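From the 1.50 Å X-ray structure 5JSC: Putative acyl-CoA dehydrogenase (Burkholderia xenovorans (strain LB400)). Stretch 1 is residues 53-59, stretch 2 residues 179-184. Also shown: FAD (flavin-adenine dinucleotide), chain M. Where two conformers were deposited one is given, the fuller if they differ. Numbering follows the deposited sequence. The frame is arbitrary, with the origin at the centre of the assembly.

Stretch 1 (53-59) VDATCRR
Stretch 2 (179-184) SNGGIA

No direct hydrogen bond joins the two stretches; the contact centres on one isoleucine, and a water bridges R58 and I183. The water accepts from R58 NE at 2.9 Å and donates to I183 O at 2.7 Å, tying helix side chain to loop backbone.

Residues 53-59 are helical, with phi/psi near -60/-45 and i to i+4 bonds from C57 N to V53 O (2.9 Å), R58 N to D54 O (3.1 Å) and R59 N to A55 O (3.0 Å). After S179, the second stretch turns compactly: N180 O accepts from I183 N at 3.0 Å and from A184 N at 2.9 Å. N180 adopts 64/10, G181 -57/132, G182 93/-20 and I183 -127/-8. At G182's angles a CB would jam against the preceding carbonyl O, so glycine suits the turn.

Register is set by D54 and I183, whose CA atoms lie 7.0 Å apart. I183 points its CA-to-CB bond toward the helix and contributes 106 of the 238 Å² buried. With chi1 p and chi2 t, it places CD1 3.2 Å from C57 SG, a tight apolar contact, while CG2 lies 3.6 Å from D54 CG and 3.5 Å from R58 NH1, over one face of the guanidinium. Its branched side chain thus meets three helix residues. C57, N180 and I183 are buried; the charged D54 and R58 remain partly exposed.

C57 points toward the loop with chi1 at 149°, between wells; two conformers were deposited. Its SG also lies 3.4 Å from N180 OD1. N180 (chi1 m, chi2 -21°) starts sideways, but its end comes nearer, and its ND2 is hydrogen-bonded elsewhere in the structure. D54 leaves sideways (chi1 m, chi2 2°); with both carboxylate oxygens likewise satisfied elsewhere, it can pack against I183 without an unpaired charge. R58 leaves sideways, and its m, t, t chain, with chi4 108°, brings the guanidinium to the loop.

S179 instead serves the flavin: its N donates to FAD O4 and its OG to FAD N5, both at 2.9 Å.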

ATOM      1  N   VAL C  53       8.569   7.466  35.311  1.00 28.72           N
ATOM      2  CA  VAL C  53       7.412   6.667  34.912  1.00 26.77           C
ATOM      3  C   VAL C  53       6.953   5.747  36.033  1.00 23.91           C
ATOM      4  O   VAL C  53       5.760   5.447  36.127  1.00 23.86           O
ATOM      5  CB  VAL C  53       7.689   5.867  33.626  1.00 30.32           C
ATOM      6  CG1 VAL C  53       7.883   6.816  32.443  1.00 32.04           C
ATOM      7  CG2 VAL C  53       8.879   4.924  33.817  1.00 32.17           C
ATOM      8  N   ASP C  54       7.863   5.291  36.906  1.00 22.38           N
ATOM      9  CA  ASP C  54       7.438   4.430  38.013  1.00 20.79           C
ATOM     10  C   ASP C  54       6.504   5.177  38.956  1.00 18.59           C
ATOM     11  O   ASP C  54       5.415   4.692  39.289  1.00 17.54           O
ATOM     12  CB  ASP C  54       8.645   3.906  38.796  1.00 23.64           C
ATOM     13  CG  ASP C  54       9.362   2.761  38.103  1.00 25.90           C
ATOM     14  OD1 ASP C  54       8.965   2.367  36.981  1.00 26.31           O
ATOM     15  OD2 ASP C  54      10.345   2.260  38.697  1.00 25.74           O
ATOM     16  N   ALA C  55       6.917   6.366  39.401  1.00 19.26           N
ATOM     17  CA  ALA C  55       6.079   7.133  40.317  1.00 19.60           C
ATOM     18  C   ALA C  55       4.784   7.572  39.642  1.00 20.09           C
ATOM     19  O   ALA C  55       3.722   7.599  40.277  1.00 20.18           O
ATOM     20  CB  ALA C  55       6.849   8.344  40.844  1.00 20.26           C
ATOM     21  N   THR C  56       4.855   7.929  38.358  1.00 18.93           N
ATOM     22  CA  THR C  56       3.655   8.348  37.648  1.00 19.72           C
ATOM     23  C   THR C  56       2.659   7.200  37.530  1.00 18.88           C
ATOM     24  O   THR C  56       1.453   7.399  37.714  1.00 18.62           O
ATOM     25  CB  THR C  56       4.023   8.907  36.272  1.00 22.50           C
ATOM     26  OG1 THR C  56       4.834  10.078  36.440  1.00 24.61           O
ATOM     27  CG2 THR C  56       2.769   9.279  35.486  1.00 24.61           C
ATOM     28  N   CYS C  57       3.140   5.989  37.234  1.00 17.51           N
ATOM     29  CA  CYS C  57       2.271   4.807  37.145  0.54 18.13           C
ATOM     30  C   CYS C  57       1.579   4.551  38.472  1.00 17.36           C
ATOM     31  O   CYS C  57       0.368   4.322  38.537  1.00 16.37           O
ATOM     32  CB  CYS C  57       3.086   3.564  36.741  0.54 17.55           C
ATOM     33  SG  CYS C  57       2.499   1.902  37.381  0.54 18.66           S
ATOM     34  N   ARG C  58       2.359   4.579  39.556  1.00 17.76           N
ATOM     35  CA  ARG C  58       1.791   4.345  40.880  1.00 17.18           C
ATOM     36  C   ARG C  58       0.701   5.363  41.194  1.00 17.30           C
ATOM     37  O   ARG C  58      -0.372   5.003  41.697  1.00 17.39           O
ATOM     38  CB  ARG C  58       2.885   4.400  41.946  1.00 19.53           C
ATOM     39  CG  ARG C  58       3.864   3.235  41.929  1.00 21.88           C
ATOM     40  CD  ARG C  58       4.864   3.387  43.063  1.00 26.88           C
ATOM     41  NE  ARG C  58       5.523   2.130  43.405  1.00 32.16           N
ATOM     42  CZ  ARG C  58       6.791   1.844  43.140  1.00 35.74           C
ATOM     43  NH1 ARG C  58       7.562   2.730  42.521  1.00 37.72           N
ATOM     44  NH2 ARG C  58       7.293   0.670  43.505  1.00 35.42           N
ATOM     45  N   ARG C  59       0.960   6.639  40.901  1.00 16.04           N
ATOM     46  CA  ARG C  59      -0.022   7.679  41.176  1.00 17.50           C
ATOM     47  C   ARG C  59      -1.273   7.484  40.333  1.00 16.55           C
ATOM     48  O   ARG C  59      -2.397   7.610  40.836  1.00 16.92           O
ATOM     49  CB  ARG C  59       0.611   9.049  40.923  1.00 21.10           C
ATOM     50  CG  ARG C  59      -0.293  10.233  41.149  1.00 27.15           C
ATOM     51  CD  ARG C  59       0.515  11.537  41.142  1.00 32.37           C
ATOM     52  NE  ARG C  59       1.120  11.834  39.842  1.00 38.30           N
ATOM     53  CZ  ARG C  59       2.419  11.725  39.558  1.00 42.36           C
ATOM     54  NH1 ARG C  59       3.283  11.323  40.483  1.00 42.90           N
ATOM     55  NH2 ARG C  59       2.859  12.025  38.343  1.00 43.95           N
ATOM     56  N   SER C 179       5.447  -5.601  31.716  1.00 10.96           N
ATOM     57  CA  SER C 179       4.849  -4.326  32.083  1.00 11.20           C
ATOM     58  C   SER C 179       4.605  -4.251  33.585  1.00 10.76           C
ATOM     59  O   SER C 179       4.147  -5.217  34.201  1.00 12.65           O
ATOM     60  CB  SER C 179       3.532  -4.139  31.333  1.00 11.66           C
ATOM     61  OG  SER C 179       3.769  -3.995  29.946  1.00 12.93           O
ATOM     62  N   ASN C 180       4.874  -3.078  34.167  1.00 10.62           N
ATOM     63  CA  ASN C 180       4.883  -2.852  35.610  1.00 10.67           C
ATOM     64  C   ASN C 180       5.964  -3.658  36.319  1.00 10.95           C
ATOM     65  O   ASN C 180       5.978  -3.722  37.557  1.00 12.58           O
ATOM     66  CB  ASN C 180       3.512  -3.139  36.260  1.00 12.26           C
ATOM     67  CG  ASN C 180       2.471  -2.097  35.903  1.00 12.36           C
ATOM     68  OD1 ASN C 180       2.808  -0.976  35.508  1.00 15.19           O
ATOM     69  ND2 ASN C 180       1.200  -2.453  36.045  1.00 11.21           N
ATOM     70  N   GLY C 181       6.878  -4.280  35.573  1.00 12.23           N
ATOM     71  CA  GLY C 181       7.960  -5.001  36.209  1.00 13.02           C
ATOM     72  C   GLY C 181       8.755  -4.088  37.119  1.00 14.66           C
ATOM     73  O   GLY C 181       9.121  -2.976  36.727  1.00 15.60           O
ATOM     74  N   GLY C 182       9.015  -4.538  38.343  1.00 16.06           N
ATOM     75  CA  GLY C 182       9.708  -3.736  39.319  1.00 17.86           C
ATOM     76  C   GLY C 182       8.813  -2.936  40.241  1.00 19.20           C
ATOM     77  O   GLY C 182       9.272  -2.517  41.308  1.00 22.52           O
ATOM     78  N   ILE C 183       7.551  -2.705  39.865  1.00 17.39           N
ATOM     79  CA  ILE C 183       6.650  -1.944  40.727  1.00 17.70           C
ATOM     80  C   ILE C 183       5.348  -2.685  41.011  1.00 15.12           C
ATOM     81  O   ILE C 183       4.551  -2.241  41.846  1.00 16.77           O
ATOM     82  CB  ILE C 183       6.353  -0.554  40.141  1.00 19.90           C
ATOM     83  CG1 ILE C 183       5.630  -0.660  38.804  1.00 19.10           C
ATOM     84  CG2 ILE C 183       7.631   0.265  40.018  1.00 22.96           C
ATOM     85  CD1 ILE C 183       5.382   0.687  38.209  1.00 23.60           C
ATOM     86  N   ALA C 184       5.119  -3.811  40.337  1.00 14.04           N
ATOM     87  CA  ALA C 184       3.911  -4.588  40.588  1.00 13.33           C
ATOM     88  C   ALA C 184       3.923  -5.189  41.990  1.00 13.72           C
ATOM     89  O   ALA C 184       4.976  -5.513  42.547  1.00 15.50           O
ATOM     90  CB  ALA C 184       3.765  -5.711  39.558  1.00 13.32           C
TER
HETATM   91  PA  FAD M 501       9.580 -12.792  18.563  1.00 11.38           P
HETATM   92  O1A FAD M 501       8.708 -13.830  19.163  1.00 12.63           O
HETATM   93  O2A FAD M 501      11.059 -13.142  18.379  1.00 12.03           O
HETATM   94  O5B FAD M 501       8.946 -12.369  17.169  1.00 10.28           O
HETATM   95  C5B FAD M 501       9.654 -11.448  16.318  1.00  9.28           C
HETATM   96  C4B FAD M 501       8.719 -11.130  15.181  1.00  9.99           C
HETATM   97  O4B FAD M 501       8.485 -12.328  14.420  1.00 11.42           O
HETATM   98  C3B FAD M 501       7.316 -10.704  15.592  1.00 10.76           C
HETATM   99  O3B FAD M 501       7.243  -9.339  16.011  1.00 12.35           O
HETATM  100  C2B FAD M 501       6.514 -10.998  14.322  1.00 10.58           C
HETATM  101  O2B FAD M 501       6.642  -9.915  13.400  1.00 12.84           O
HETATM  102  C1B FAD M 501       7.237 -12.236  13.762  1.00 10.74           C
HETATM  103  N9A FAD M 501       6.542 -13.505  13.947  1.00 10.69           N
HETATM  104  C8A FAD M 501       6.161 -14.079  15.132  1.00 12.37           C
HETATM  105  N7A FAD M 501       5.633 -15.271  15.004  1.00 13.10           N
HETATM  106  C5A FAD M 501       5.664 -15.499  13.634  1.00 12.28           C
HETATM  107  C6A FAD M 501       5.263 -16.594  12.846  1.00 13.18           C
HETATM  108  N6A FAD M 501       4.703 -17.702  13.343  1.00 15.11           N
HETATM  109  N1A FAD M 501       5.441 -16.507  11.508  1.00 13.54           N
HETATM  110  C2A FAD M 501       5.978 -15.388  11.003  1.00 12.19           C
HETATM  111  N3A FAD M 501       6.395 -14.293  11.649  1.00 10.29           N
HETATM  112  C4A FAD M 501       6.215 -14.416  12.971  1.00  9.81           C
HETATM  113  N1  FAD M 501       5.018  -9.586  27.535  1.00 10.01           N
HETATM  114  C2  FAD M 501       4.476 -10.064  28.699  1.00  9.87           C
HETATM  115  O2  FAD M 501       4.488 -11.274  28.982  1.00 12.33           O
HETATM  116  N3  FAD M 501       3.912  -9.189  29.590  1.00 10.71           N
HETATM  117  C4  FAD M 501       3.827  -7.820  29.434  1.00 11.10           C
HETATM  118  O4  FAD M 501       3.380  -7.118  30.336  1.00 13.31           O
HETATM  119  C4X FAD M 501       4.368  -7.326  28.202  1.00 10.75           C
HETATM  120  N5  FAD M 501       4.383  -6.036  28.010  1.00 11.62           N
HETATM  121  C5X FAD M 501       5.085  -5.548  26.920  1.00 10.98           C
HETATM  122  C6  FAD M 501       5.244  -4.169  26.790  1.00 11.48           C
HETATM  123  C7  FAD M 501       6.025  -3.628  25.776  1.00 12.07           C
HETATM  124  C7M FAD M 501       6.207  -2.134  25.700  1.00 12.48           C
HETATM  125  C8  FAD M 501       6.646  -4.488  24.849  1.00 12.50           C
HETATM  126  C8M FAD M 501       7.506  -3.943  23.735  1.00 15.05           C
HETATM  127  C9  FAD M 501       6.472  -5.863  24.965  1.00 11.15           C
HETATM  128  C9A FAD M 501       5.705  -6.400  25.995  1.00  9.83           C
HETATM  129  N10 FAD M 501       5.595  -7.793  26.198  1.00  9.88           N
HETATM  130  C10 FAD M 501       4.958  -8.286  27.311  1.00  9.49           C
HETATM  131  C1' FAD M 501       6.303  -8.705  25.291  1.00 10.71           C
HETATM  132  C2' FAD M 501       5.585  -8.913  23.961  1.00 10.25           C
HETATM  133  O2' FAD M 501       4.394  -9.678  24.140  1.00 12.74           O
HETATM  134  C3' FAD M 501       6.519  -9.643  22.996  1.00 10.84           C
HETATM  135  O3' FAD M 501       7.553  -8.720  22.690  1.00 10.75           O
HETATM  136  C4' FAD M 501       5.841 -10.108  21.708  1.00 10.76           C
HETATM  137  O4' FAD M 501       4.974 -11.204  22.005  1.00 12.40           O
HETATM  138  C5' FAD M 501       6.850 -10.510  20.652  1.00 10.65           C
HETATM  139  O5' FAD M 501       7.702 -11.528  21.219  1.00 11.10           O
HETATM  140  P   FAD M 501       9.299 -11.329  21.001  1.00 11.15           P
HETATM  141  O1P FAD M 501       9.729  -9.962  21.410  1.00 11.27           O
HETATM  142  O2P FAD M 501      10.019 -12.456  21.675  1.00 12.14           O
HETATM  143  O3P FAD M 501       9.498 -11.458  19.424  1.00  9.85           O
HETATM  144  O   HOH W   1       4.464  -0.544  43.929  1.00 39.38           O